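Local coordinates for protein 2-hydroxy-3-oxopropionate reductase (PDB 4DLL) that probably reduces 2-hydroxy-3-oxopropionate (tartronate semialdehyde) to glycerate using NAD(P)H, at residues V206-G211 and P284-F289; R254-R259 and D305-F310; Y55-W60 and L73-H78; R48-A53 and L177-V182; L146-S151 and I164-K169. One frame throughout, in Å; residues are numbered along the deposited sequence.

Contact 1. Residues V206-G211 and P284-F289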
# COMPACT_ATOMS: atom_id res chain seq x y z
N VAL A 206 -4.73 5.70 -1.64
CA VAL A 206 -5.73 4.77 -1.12
C VAL A 206 -6.59 4.21 -2.29
O VAL A 206 -6.83 3.00 -2.37
CB VAL A 206 -6.62 5.40 0.08
CG1 VAL A 206 -7.85 4.53 0.45
CG2 VAL A 206 -5.80 5.68 1.29
N GLY A 207 -7.07 5.10 -3.16
CA GLY A 207 -7.93 4.72 -4.28
C GLY A 207 -7.28 3.75 -5.24
O GLY A 207 -7.92 2.82 -5.70
N ILE A 208 -6.01 3.92 -5.54
CA ILE A 208 -5.31 2.96 -6.39
C ILE A 208 -4.99 1.62 -5.67
O ILE A 208 -5.12 0.55 -6.27
CB ILE A 208 -4.03 3.62 -6.97
CG1 ILE A 208 -4.38 4.86 -7.83
CG2 ILE A 208 -3.27 2.68 -7.79
CD1 ILE A 208 -3.18 5.89 -7.96
N THR A 209 -4.58 1.66 -4.39
CA THR A 209 -4.17 0.48 -3.67
C THR A 209 -5.35 -0.46 -3.45
O THR A 209 -5.24 -1.66 -3.59
CB THR A 209 -3.52 0.82 -2.34
OG1 THR A 209 -2.42 1.71 -2.59
CG2 THR A 209 -2.98 -0.48 -1.73
N ILE A 210 -6.50 0.13 -3.20
CA ILE A 210 -7.74 -0.61 -3.21
C ILE A 210 -7.90 -1.47 -4.46
O ILE A 210 -8.15 -2.67 -4.35
CB ILE A 210 -8.91 0.38 -3.02
CG1 ILE A 210 -9.04 0.72 -1.55
CG2 ILE A 210 -10.24 -0.22 -3.39
CD1 ILE A 210 -10.04 1.95 -1.30
N GLY A 211 -7.75 -0.88 -5.63
CA GLY A 211 -7.87 -1.61 -6.90
C GLY A 211 -6.73 -2.61 -7.12
O GLY A 211 -6.96 -3.73 -7.58
N PRO A 284 -1.77 9.64 -15.25
CA PRO A 284 -2.50 8.55 -15.96
C PRO A 284 -3.07 7.49 -15.02
O PRO A 284 -4.24 7.06 -15.22
CB PRO A 284 -1.43 7.92 -16.85
CG PRO A 284 -0.08 8.28 -16.07
CD PRO A 284 -0.31 9.62 -15.48
N ILE A 285 -2.32 7.11 -13.98
CA ILE A 285 -2.81 6.10 -13.01
C ILE A 285 -4.15 6.49 -12.36
O ILE A 285 -5.16 5.73 -12.40
CB ILE A 285 -1.72 5.76 -11.98
CG1 ILE A 285 -0.49 5.31 -12.75
CG2 ILE A 285 -2.21 4.70 -11.02
CD1 ILE A 285 0.80 5.34 -11.95
N THR A 286 -4.19 7.72 -11.82
CA THR A 286 -5.39 8.29 -11.29
C THR A 286 -6.47 8.48 -12.37
O THR A 286 -7.65 8.28 -12.10
CB THR A 286 -5.07 9.59 -10.58
OG1 THR A 286 -4.28 9.29 -9.44
CG2 THR A 286 -6.32 10.29 -10.09
N GLY A 287 -6.06 8.85 -13.59
CA GLY A 287 -7.00 8.87 -14.76
C GLY A 287 -7.70 7.53 -14.97
O GLY A 287 -8.92 7.46 -15.08
N LEU A 288 -6.94 6.45 -14.96
CA LEU A 288 -7.54 5.10 -15.06
C LEU A 288 -8.46 4.86 -13.89
O LEU A 288 -9.61 4.40 -14.08
CB LEU A 288 -6.47 4.01 -15.13
CG LEU A 288 -6.92 2.56 -14.93
CD1 LEU A 288 -7.89 2.15 -16.04
CD2 LEU A 288 -5.73 1.62 -14.91
N PHE A 289 -8.00 5.18 -12.68
CA PHE A 289 -8.87 4.96 -11.49
C PHE A 289 -10.13 5.82 -11.36
O PHE A 289 -11.14 5.33 -10.89
CB PHE A 289 -8.07 4.94 -10.18
CG PHE A 289 -7.42 3.66 -9.97
CD1 PHE A 289 -6.21 3.37 -10.63
CD2 PHE A 289 -8.04 2.68 -9.22
CE1 PHE A 289 -5.61 2.19 -10.51
CE2 PHE A 289 -7.43 1.49 -9.09
CZ PHE A 289 -6.19 1.23 -9.72

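Contact 2. Residues R254-R259 and D305-F310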
# COMPACT_ATOMS: atom_id res chain seq x y z
N ARG A 254 -16.65 -10.49 1.77
CA ARG A 254 -17.60 -9.67 1.00
C ARG A 254 -18.41 -8.59 1.80
O ARG A 254 -19.60 -8.36 1.53
CB ARG A 254 -18.55 -10.54 0.20
CG ARG A 254 -17.90 -11.51 -0.72
CD ARG A 254 -17.08 -10.77 -1.71
NE ARG A 254 -16.69 -11.58 -2.86
CZ ARG A 254 -15.70 -12.46 -2.87
NH1 ARG A 254 -14.97 -12.71 -1.78
NH2 ARG A 254 -15.43 -13.11 -4.00
N ASP A 255 -17.75 -7.92 2.74
CA ASP A 255 -18.41 -6.93 3.61
C ASP A 255 -18.25 -5.50 3.04
O ASP A 255 -17.29 -4.79 3.38
CB ASP A 255 -17.79 -7.01 4.99
CG ASP A 255 -18.41 -6.05 5.96
OD1 ASP A 255 -19.52 -5.51 5.65
OD2 ASP A 255 -17.79 -5.82 7.02
N PHE A 256 -19.17 -5.09 2.18
CA PHE A 256 -19.02 -3.83 1.52
C PHE A 256 -19.93 -2.73 2.10
O PHE A 256 -20.20 -1.73 1.45
CB PHE A 256 -19.10 -4.01 -0.01
CG PHE A 256 -18.02 -4.95 -0.56
CD1 PHE A 256 -16.65 -4.79 -0.21
CD2 PHE A 256 -18.36 -6.03 -1.39
CE1 PHE A 256 -15.65 -5.68 -0.68
CE2 PHE A 256 -17.36 -6.95 -1.88
CZ PHE A 256 -16.00 -6.77 -1.52
N ALA A 257 -20.39 -2.91 3.34
CA ALA A 257 -21.15 -1.85 4.01
C ALA A 257 -20.31 -0.59 4.13
O ALA A 257 -19.14 -0.66 4.49
CB ALA A 257 -21.68 -2.30 5.37
N PRO A 258 -20.90 0.57 3.79
CA PRO A 258 -20.12 1.82 3.64
C PRO A 258 -19.55 2.39 4.93
O PRO A 258 -20.29 2.58 5.88
CB PRO A 258 -21.14 2.78 3.01
CG PRO A 258 -22.48 2.24 3.44
CD PRO A 258 -22.31 0.76 3.38
N ARG A 259 -18.25 2.67 4.98
CA ARG A 259 -17.74 3.52 6.07
C ARG A 259 -17.38 4.90 5.49
O ARG A 259 -17.80 5.96 6.01
CB ARG A 259 -16.59 2.90 6.86
CG ARG A 259 -16.36 1.40 6.68
CD ARG A 259 -17.33 0.45 7.34
NE ARG A 259 -17.49 -0.72 6.46
CZ ARG A 259 -17.35 -2.00 6.82
NH1 ARG A 259 -17.02 -2.34 8.07
NH2 ARG A 259 -17.52 -2.95 5.91
N ASP A 305 -19.06 0.78 0.49
CA ASP A 305 -17.74 1.26 0.93
C ASP A 305 -16.80 1.40 -0.26
O ASP A 305 -17.01 0.78 -1.32
CB ASP A 305 -17.13 0.24 1.92
CG ASP A 305 -15.93 0.81 2.69
OD1 ASP A 305 -16.12 1.87 3.32
OD2 ASP A 305 -14.80 0.22 2.65
N GLN A 306 -15.76 2.21 -0.06
CA GLN A 306 -14.67 2.37 -1.04
C GLN A 306 -14.03 1.03 -1.55
O GLN A 306 -13.66 0.91 -2.71
CB GLN A 306 -13.63 3.40 -0.56
CG GLN A 306 -13.03 3.06 0.79
CD GLN A 306 -12.24 4.23 1.45
OE1 GLN A 306 -12.04 4.23 2.68
NE2 GLN A 306 -11.80 5.20 0.65
N SER A 307 -13.99 -0.00 -0.70
CA SER A 307 -13.45 -1.30 -1.10
C SER A 307 -14.37 -1.99 -2.09
O SER A 307 -13.97 -2.96 -2.75
CB SER A 307 -13.17 -2.22 0.10
OG SER A 307 -14.17 -2.10 1.07
N GLY A 308 -15.58 -1.44 -2.23
CA GLY A 308 -16.61 -1.95 -3.11
C GLY A 308 -16.17 -1.93 -4.55
O GLY A 308 -16.91 -2.37 -5.42
N LEU A 309 -14.94 -1.48 -4.80
CA LEU A 309 -14.39 -1.44 -6.17
C LEU A 309 -14.06 -2.83 -6.67
O LEU A 309 -14.10 -3.10 -7.87
CB LEU A 309 -13.16 -0.51 -6.26
CG LEU A 309 -12.38 -0.47 -7.55
CD1 LEU A 309 -13.19 0.31 -8.60
CD2 LEU A 309 -10.98 0.12 -7.38
N PHE A 310 -13.70 -3.69 -5.73
CA PHE A 310 -13.71 -5.13 -5.91
C PHE A 310 -14.93 -5.59 -6.73
O PHE A 310 -14.77 -6.36 -7.68
CB PHE A 310 -13.82 -5.72 -4.51
CG PHE A 310 -13.71 -7.19 -4.44
CD1 PHE A 310 -14.86 -7.99 -4.48
CD2 PHE A 310 -12.48 -7.79 -4.22
CE1 PHE A 310 -14.78 -9.38 -4.35
CE2 PHE A 310 -12.37 -9.18 -4.11
CZ PHE A 310 -13.54 -9.98 -4.18

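Contact 3. Residues Y55-W60 and L73-H78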
# COMPACT_ATOMS: atom_id res chain seq x y z
N TYR A 55 -11.37 20.79 27.03
CA TYR A 55 -11.74 21.89 26.16
C TYR A 55 -13.21 22.07 26.27
O TYR A 55 -13.95 21.10 26.41
CB TYR A 55 -11.40 21.57 24.70
CG TYR A 55 -9.95 21.72 24.34
CD1 TYR A 55 -9.08 20.62 24.36
CD2 TYR A 55 -9.43 22.97 23.99
CE1 TYR A 55 -7.76 20.76 24.04
CE2 TYR A 55 -8.12 23.11 23.66
CZ TYR A 55 -7.28 22.00 23.67
OH TYR A 55 -5.97 22.16 23.32
N ALA A 56 -13.67 23.30 26.16
CA ALA A 56 -15.11 23.50 26.15
C ALA A 56 -15.62 23.50 24.69
O ALA A 56 -14.98 24.02 23.79
CB ALA A 56 -15.49 24.79 26.90
N LEU A 57 -16.76 22.90 24.47
CA LEU A 57 -17.13 22.62 23.10
C LEU A 57 -18.49 23.14 22.74
O LEU A 57 -19.46 22.83 23.43
CB LEU A 57 -17.07 21.10 22.88
CG LEU A 57 -17.33 20.62 21.45
CD1 LEU A 57 -16.20 21.11 20.50
CD2 LEU A 57 -17.52 19.08 21.44
N GLN A 58 -18.56 23.92 21.65
CA GLN A 58 -19.82 24.34 21.04
C GLN A 58 -19.93 23.64 19.71
O GLN A 58 -18.93 23.40 19.05
CB GLN A 58 -19.88 25.85 20.77
CG GLN A 58 -19.32 26.81 21.85
CD GLN A 58 -20.02 26.66 23.21
OE1 GLN A 58 -21.27 26.55 23.30
NE2 GLN A 58 -19.22 26.64 24.28
N VAL A 59 -21.15 23.35 19.30
CA VAL A 59 -21.41 22.61 18.10
C VAL A 59 -22.57 23.24 17.32
O VAL A 59 -23.51 23.67 17.92
CB VAL A 59 -21.83 21.13 18.44
CG1 VAL A 59 -22.14 20.35 17.15
CG2 VAL A 59 -20.76 20.41 19.24
N TRP A 60 -22.48 23.31 16.00
CA TRP A 60 -23.64 23.50 15.16
C TRP A 60 -23.66 22.30 14.22
O TRP A 60 -22.63 21.92 13.69
CB TRP A 60 -23.53 24.82 14.38
CG TRP A 60 -24.56 24.92 13.32
CD1 TRP A 60 -25.87 25.31 13.48
CD2 TRP A 60 -24.40 24.56 11.94
NE1 TRP A 60 -26.54 25.21 12.27
CE2 TRP A 60 -25.66 24.76 11.31
CE3 TRP A 60 -23.32 24.08 11.18
CZ2 TRP A 60 -25.87 24.53 9.94
CZ3 TRP A 60 -23.52 23.86 9.82
CH2 TRP A 60 -24.79 24.08 9.21
N LEU A 73 -22.05 14.70 26.11
CA LEU A 73 -20.65 14.81 26.50
C LEU A 73 -20.34 16.17 27.12
O LEU A 73 -19.25 16.38 27.66
CB LEU A 73 -19.70 14.54 25.34
CG LEU A 73 -19.70 13.14 24.71
CD1 LEU A 73 -19.33 13.19 23.23
CD2 LEU A 73 -18.75 12.20 25.46
N GLY A 74 -21.30 17.09 27.07
CA GLY A 74 -21.07 18.44 27.64
C GLY A 74 -21.15 19.59 26.64
O GLY A 74 -21.28 20.75 27.01
N ALA A 75 -21.12 19.25 25.35
CA ALA A 75 -21.16 20.24 24.28
C ALA A 75 -22.46 21.07 24.27
O ALA A 75 -23.52 20.54 24.56
CB ALA A 75 -20.97 19.53 22.93
N THR A 76 -22.36 22.36 23.93
CA THR A 76 -23.53 23.19 23.76
C THR A 76 -23.90 23.24 22.27
O THR A 76 -23.09 23.64 21.43
CB THR A 76 -23.29 24.66 24.25
OG1 THR A 76 -22.72 24.66 25.56
CG2 THR A 76 -24.63 25.47 24.27
N ILE A 77 -25.13 22.87 21.96
CA ILE A 77 -25.57 22.88 20.57
C ILE A 77 -26.27 24.20 20.24
O ILE A 77 -27.02 24.71 21.05
CB ILE A 77 -26.45 21.68 20.29
CG1 ILE A 77 -25.91 20.42 21.01
CG2 ILE A 77 -26.64 21.44 18.80
CD1 ILE A 77 -24.54 19.90 20.66
N HIS A 78 -26.02 24.77 19.07
CA HIS A 78 -26.71 26.00 18.64
C HIS A 78 -27.52 25.74 17.37
O HIS A 78 -27.15 24.89 16.56
CB HIS A 78 -25.71 27.13 18.46
CG HIS A 78 -24.87 27.36 19.67
ND1 HIS A 78 -25.05 28.44 20.50
CD2 HIS A 78 -23.89 26.61 20.23
CE1 HIS A 78 -24.20 28.37 21.51
NE2 HIS A 78 -23.48 27.27 21.37

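Contact 4. Residues R48-A53 and L177-V182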
# COMPACT_ATOMS: atom_id res chain seq x y z
N ARG A 48 -15.21 13.74 22.02
CA ARG A 48 -15.12 13.13 23.32
C ARG A 48 -13.65 13.23 23.82
O ARG A 48 -13.41 13.54 24.99
CB ARG A 48 -15.67 11.71 23.19
CG ARG A 48 -15.41 10.72 24.33
CD ARG A 48 -15.02 9.36 23.70
NE ARG A 48 -15.07 8.25 24.65
N ARG A 49 -12.67 13.08 22.93
CA ARG A 49 -11.29 13.26 23.37
C ARG A 49 -11.08 14.73 23.69
O ARG A 49 -10.27 15.08 24.55
CB ARG A 49 -10.29 12.78 22.34
CG ARG A 49 -10.55 11.38 21.85
CD ARG A 49 -9.35 10.83 21.13
NE ARG A 49 -8.51 10.07 22.04
CZ ARG A 49 -7.34 10.47 22.55
NH1 ARG A 49 -6.82 11.66 22.23
NH2 ARG A 49 -6.66 9.66 23.36
N LEU A 50 -11.84 15.57 23.01
CA LEU A 50 -11.74 16.99 23.17
C LEU A 50 -12.22 17.43 24.56
O LEU A 50 -11.51 18.12 25.29
CB LEU A 50 -12.55 17.69 22.09
CG LEU A 50 -11.99 19.03 21.73
CD1 LEU A 50 -10.56 18.80 21.32
CD2 LEU A 50 -12.79 19.60 20.59
N CYS A 51 -13.44 17.03 24.90
CA CYS A 51 -13.97 17.24 26.25
C CYS A 51 -13.05 16.57 27.28
O CYS A 51 -12.66 17.21 28.23
CB CYS A 51 -15.40 16.76 26.35
SG CYS A 51 -16.38 17.39 24.97
N GLU A 52 -12.66 15.32 27.05
CA GLU A 52 -11.68 14.64 27.92
C GLU A 52 -10.36 15.38 28.10
O GLU A 52 -9.69 15.16 29.11
CB GLU A 52 -11.38 13.22 27.46
CG GLU A 52 -12.49 12.24 27.72
CD GLU A 52 -12.21 10.95 27.03
OE1 GLU A 52 -11.40 10.14 27.54
OE2 GLU A 52 -12.79 10.73 25.94
N ALA A 53 -9.96 16.23 27.17
CA ALA A 53 -8.76 17.06 27.37
C ALA A 53 -9.11 18.37 28.08
O ALA A 53 -8.24 19.21 28.35
CB ALA A 53 -8.06 17.32 26.05
N LEU A 177 -1.38 23.47 17.38
CA LEU A 177 -0.83 22.16 17.52
C LEU A 177 -1.40 21.44 18.74
O LEU A 177 -1.73 20.24 18.64
CB LEU A 177 0.73 22.17 17.47
CG LEU A 177 1.48 20.82 17.41
CD1 LEU A 177 0.98 19.92 16.30
CD2 LEU A 177 3.05 20.95 17.27
N PRO A 178 -1.56 22.17 19.90
CA PRO A 178 -2.11 21.48 21.07
C PRO A 178 -3.49 20.89 20.77
O PRO A 178 -3.81 19.78 21.22
CB PRO A 178 -2.19 22.59 22.15
CG PRO A 178 -1.04 23.49 21.81
CD PRO A 178 -1.10 23.53 20.24
N LEU A 179 -4.34 21.62 20.02
CA LEU A 179 -5.66 21.03 19.70
C LEU A 179 -5.45 19.84 18.79
O LEU A 179 -6.08 18.76 18.98
CB LEU A 179 -6.60 22.01 19.05
CG LEU A 179 -7.89 21.24 18.72
CD1 LEU A 179 -8.67 21.11 20.00
CD2 LEU A 179 -8.67 21.91 17.63
N LEU A 180 -4.50 20.00 17.85
CA LEU A 180 -4.23 18.95 16.90
C LEU A 180 -3.76 17.67 17.55
O LEU A 180 -4.28 16.62 17.21
CB LEU A 180 -3.29 19.42 15.80
CG LEU A 180 -3.98 20.45 14.89
CD1 LEU A 180 -3.09 20.89 13.79
CD2 LEU A 180 -5.29 20.02 14.38
N LYS A 181 -2.80 17.75 18.50
CA LYS A 181 -2.28 16.58 19.24
C LYS A 181 -3.34 15.72 19.89
O LYS A 181 -3.15 14.51 20.09
CB LYS A 181 -1.29 16.98 20.34
CG LYS A 181 -0.34 18.01 19.97
CD LYS A 181 0.97 17.47 19.53
CE LYS A 181 2.11 18.41 20.00
NZ LYS A 181 3.49 17.84 19.68
N VAL A 182 -4.45 16.32 20.29
CA VAL A 182 -5.56 15.56 20.86
C VAL A 182 -6.07 14.53 19.83
O VAL A 182 -6.53 13.44 20.20
CB VAL A 182 -6.71 16.52 21.32
CG1 VAL A 182 -7.91 15.76 21.87
CG2 VAL A 182 -6.24 17.48 22.38

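Contact 5. Residues L146-S151 and I164-K169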
# COMPACT_ATOMS: atom_id res chain seq x y z
N LEU A 146 -6.12 27.34 8.65
CA LEU A 146 -5.25 26.25 8.25
C LEU A 146 -6.14 25.24 7.61
O LEU A 146 -7.32 25.19 7.95
CB LEU A 146 -4.67 25.53 9.45
CG LEU A 146 -3.54 26.22 10.10
CD1 LEU A 146 -4.23 27.22 10.90
CD2 LEU A 146 -2.98 25.13 10.98
N ASP A 147 -5.57 24.39 6.77
CA ASP A 147 -6.37 23.35 6.16
C ASP A 147 -5.72 22.11 6.70
O ASP A 147 -4.51 21.91 6.51
CB ASP A 147 -6.42 23.43 4.59
CG ASP A 147 -5.04 23.60 3.94
OD1 ASP A 147 -4.35 24.63 4.16
OD2 ASP A 147 -4.66 22.70 3.16
N THR A 148 -6.51 21.35 7.46
CA THR A 148 -6.00 20.27 8.27
C THR A 148 -6.79 18.97 8.11
O THR A 148 -7.41 18.46 9.08
CB THR A 148 -5.86 20.69 9.79
OG1 THR A 148 -7.13 20.78 10.42
CG2 THR A 148 -5.16 22.05 9.92
N PRO A 149 -6.81 18.42 6.87
CA PRO A 149 -7.42 17.06 6.68
C PRO A 149 -6.70 15.94 7.38
O PRO A 149 -5.49 16.07 7.72
CB PRO A 149 -7.34 16.84 5.18
CG PRO A 149 -6.26 17.76 4.74
CD PRO A 149 -6.32 18.96 5.61
N VAL A 150 -7.44 14.87 7.58
CA VAL A 150 -7.00 13.69 8.33
C VAL A 150 -7.03 12.41 7.51
O VAL A 150 -7.79 12.30 6.53
CB VAL A 150 -7.77 13.51 9.68
CG1 VAL A 150 -7.80 14.87 10.46
CG2 VAL A 150 -9.20 12.94 9.45
N SER A 151 -6.15 11.48 7.84
CA SER A 151 -6.36 10.09 7.43
C SER A 151 -6.35 9.21 8.70
O SER A 151 -5.81 9.62 9.75
CB SER A 151 -5.30 9.67 6.41
OG SER A 151 -5.55 8.34 5.91
N ILE A 164 -2.76 13.93 10.53
CA ILE A 164 -3.31 15.23 10.13
C ILE A 164 -2.30 15.99 9.28
O ILE A 164 -1.11 16.16 9.63
CB ILE A 164 -3.70 16.10 11.37
CG1 ILE A 164 -4.70 15.39 12.26
CG2 ILE A 164 -4.26 17.47 10.98
CD1 ILE A 164 -4.44 15.68 13.78
N MSE A 165 -2.78 16.44 8.13
CA MSE A 165 -1.94 17.05 7.14
C MSE A 165 -2.37 18.49 7.00
O MSE A 165 -3.47 18.77 6.40
CB MSE A 165 -2.13 16.36 5.77
CG MSE A 165 -1.71 14.89 5.66
SE MSE A 165 -3.16 14.04 4.51
CE MSE A 165 -4.32 13.80 5.98
N ALA A 166 -1.50 19.38 7.45
CA ALA A 166 -1.80 20.82 7.63
C ALA A 166 -1.21 21.77 6.59
O ALA A 166 -0.04 21.62 6.19
CB ALA A 166 -1.40 21.27 9.09
N GLY A 167 -2.01 22.73 6.12
CA GLY A 167 -1.53 23.79 5.19
C GLY A 167 -1.71 25.10 5.92
O GLY A 167 -2.75 25.28 6.55
N GLY A 168 -0.70 26.00 5.88
CA GLY A 168 -0.88 27.39 6.37
C GLY A 168 0.42 27.96 6.92
O GLY A 168 1.50 27.46 6.60
N LYS A 169 0.31 28.95 7.81
CA LYS A 169 1.50 29.68 8.28
C LYS A 169 2.08 28.99 9.53
O LYS A 169 1.34 28.42 10.28
CB LYS A 169 1.17 31.20 8.47
CG LYS A 169 0.53 31.87 7.17
CD LYS A 169 1.51 31.78 5.86
CE LYS A 169 0.83 31.71 4.44
NZ LYS A 169 0.41 30.28 3.97

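Contact 1. Residues V206-G211 and P284-F289
Ile-285 meets Ile-208 where helix 284-301 sets out across helix 194-222, the short axes 10.1 Å apart at closest and inclined at 66°. Its CG2 branch, placed anti to the backbone N, presses on Ile-208 CD1 at 3.4 Å, tighter than two methyls usually sit, and the two side chains cross at about a right angle. Thr-286 brings OG1 to 3.9 Å from the same Ile-208 CD1. This is mere contact: the hydroxyl is hydrogen-bonded to Glu-215 of the second subunit, whose other carboxylate oxygen takes the backbone N of Ile-285. One turn on, Phe-289 gives the largest share of this helix's contact. Its ring lays one face on Ile-208, whose CA sits 3.8 Å from the ring centroid and 14° off the normal, a CH-pi contact; beside it Ile-208 CG2 touches Phe-289 CE1 at 3.6 Å. At the ring edge, near its plane, Gly-211 CA lies 3.8 Å from Phe-289 CE2, where any side chain would strike the ring. Gly-207 O approaches obliquely and is hydrogen-bonded to Tyr-293 OH. No hydrogen bond links the two segments themselves. The chemistry is that of an apolar seam held by shape, with Gly-211 leaving room for the phenylalanine ring against the helix backbone, while Ile-285 N and Thr-286 OG1 are taken up by Glu-215 of the second subunit, whose own Ile-208 packs on this one.

Contact 2. Residues R254-R259 and D305-F310
Pro-258 and Asp-305 bring their CA atoms within 3.6 Å, and the backbone N of Asp-305 gives Phe-256 O a nearly straight hydrogen bond (2.9 Å, 169°), reaching it from above the carbonyl plane. The Asp-305 carboxylate ties the same loop a second time. With CG anti to the backbone N (chi1 -166°), OD1 of Asp-305 is carried to the backbone N of Arg-259 at 2.8 Å, which meets it on the anti side, tilted out of the carboxylate plane; Ala-260 N is a further donor to this oxygen. The other oxygen, OD2, uses its anti lone pair for Ser-307 OG at 2.9 Å, receives a weak, long bond from Ser-307 N that closes an Asx turn, and forms a salt bridge with Arg-250. Arg-259 itself doubles back on its own loop: NE bonds to Ala-257 O, and NH2 makes a salt bridge with Asp-255. Farther along, Phe-256 CZ touches Phe-310 CD1 at 3.4 Å, the two rings lying obliquely with centroids 5.4 Å apart, while Gly-308 CA lies over one face of the Phe-256 ring. Arg-254 then receives the rim of Phe-310: CZ of that ring stands 3.5 Å above the centre of the guanidinium, the two planes 74° apart. Two bonds to Asp-305 at one end and the packing of Phe-256, Phe-310 and Arg-254 at the other thus strap the loop between helices 247-252 and 262-278 to the turn leading into helix 309-315 and to its first residues, within the all-helical C-terminal domain of the beta-hydroxyacid dehydrogenase family.

Contact 3. Residues Y55-W60 and L73-H78
Gln-58 OE1 takes a hydrogen bond from His-78 NE2 (3.0 Å, 174°) across two parallel strands of a Rossmann beta-alpha-beta unit, made of strand 56-60, helix 64-71 and strand 76-78. The donor lies in the amide's carbonyl plane on a lone pair, and the oxygen lies in the plane of the imidazole, although the two planes are turned 66° from each other. A bend at chi2 (-59°) folds the glutamine beside Thr-76 and points OE1 at the histidine. With a leucine in place of His-78, Gln-58 OE1 would probably lose this donor and its amide would be free to turn. On the other face of the sheet, Val-59 CB meets Ile-77 CD1 at 3.7 Å and Val-59 CG2 meets Ala-75 CB at 3.8 Å. Between these two layers of side chains runs the backbone ladder: Thr-76 N to Leu-57 O at 3.0 Å, Val-59 N to Thr-76 O at 2.9 Å, and His-78 N to Val-59 O at 3.0 Å. Farther out, strand 33-37 bonds to the other edge of strand 56-60, Ala-83 and Ala-84 of helix 81-85 touch the histidine, and a Schellman motif at Gly-74 turns the chain out of helix 64-71. The Trp-60 side chain lies about 6 Å from a bound sulfate, probably from the crystallisation liquor, and near what is probably the glycine-rich Rossmann turn; its CD1 meets His-78 O at 3.4 Å, near the indole plane.

Contact 4. Residues R48-A53 and L177-V182
Arg-49 reaches over Val-182 where two helices of the Rossmann-type domain, 43-52 and 170-183, cross above the sheet, both with leucines resting on Ile-34 of strand 33-37. At its root, CB of Arg-49 touches Val-182 CG1 at 3.8 Å, and that same methyl sits 3.6 Å from the backbone O of Arg-49. CD passes 4.0 Å from Val-182 O. Next along, NE makes a weak hydrogen bond to Glu-158 O, beyond the two helices. A turn at chi3 (94°) then brings the guanidinium round, and its NH1 meets Val-182 O edge-on at 2.7 Å; the N-H points poorly, at 127°, so the bond is weak although short. The arginine thus lends its stem to the apolar contact and its tip to a carbonyl near the C-terminal end of helix 170-183. The short axes stand 10.2 Å apart at closest, at 122°, and Val-182 is wedged between the helices: its CG2 methyl faces Ala-53 CB at 4.1 Å. Beneath, toward the sheet, Leu-50 and Leu-179 cross at about a right angle and press methyl on methyl, Leu-50 CD1 to Leu-179 CD1 at a tight 3.3 Å.

Contact 5. Residues L146-S151 and I164-K169
Asp-147 O is gripped by two groups of the facing strand: Gly-167 N at 2.7 Å, in the carbonyl plane, and Ala-166 CA at 3.1 Å through a CA-H...O contact. With Asp-147 N bonded to Gly-167 O at 3.0 Å, this is an antiparallel hydrogen-bonded pair, at the point where the otherwise parallel Rossmann sheet reverses direction between strands 144-151 and 162-167. The aspartate's CG stands between its own backbone N and carbonyl carbon (chi1 48°), which swings OD1 over the neighbouring strand to 3.1 Å from Gly-167 CA; a side chain on that glycine would collide with it. Both carboxylate oxygens are satisfied from the start of helix 194-222 and the loop before it, OD1 by Gly-193 N and OD2 by Gln-196 N. Were an alanine here, those amides would likely be left without their acceptor and the helix start without a nearby negative charge. Pro-149 interrupts the ladder, having no N-H to offer Met-165 O, yet its own carbonyl still takes Met-165 N at 2.8 Å, almost straight (175°). Met-165, present as selenomethionine, bends at chi2 and chi3 so that its CE methyl folds back over the peptide between Val-150 and Ser-151, 3.4 Å from Val-150 C. Ser-151, at the end of the strand, bonds through OG to Phe-238 N of the second subunit. On the face toward helix 170-183, Val-150 and Ile-164 lie side by side, pointing the same way, CG1 of Val-150 to CG1 of Ile-164 at 3.6 Å.

In the fold
Contacts 3, 4 and 5 belong to the N-terminal nucleotide-binding domain; contacts 1 and 2 belong to the helical C-terminal one. Contacts 3 and 5 share one sheet, 23 Å apart between centres. Contact 4 packs helices on that sheet and touches both; along the chain its segments enclose them. Contacts 1 and 2, with centres 16 Å apart, alternate in sequence and meet where Gly-211 packs on Leu-309, so they pack against each other within the C-terminal domain. Contact 5 comes within about 5 Å of contact 1, nearest atoms, and its Asp-147 holds the start of helix 194-222, which carries one segment of contact 1. Both reach the second subunit, so the domain junction and the dimer interface lie close together.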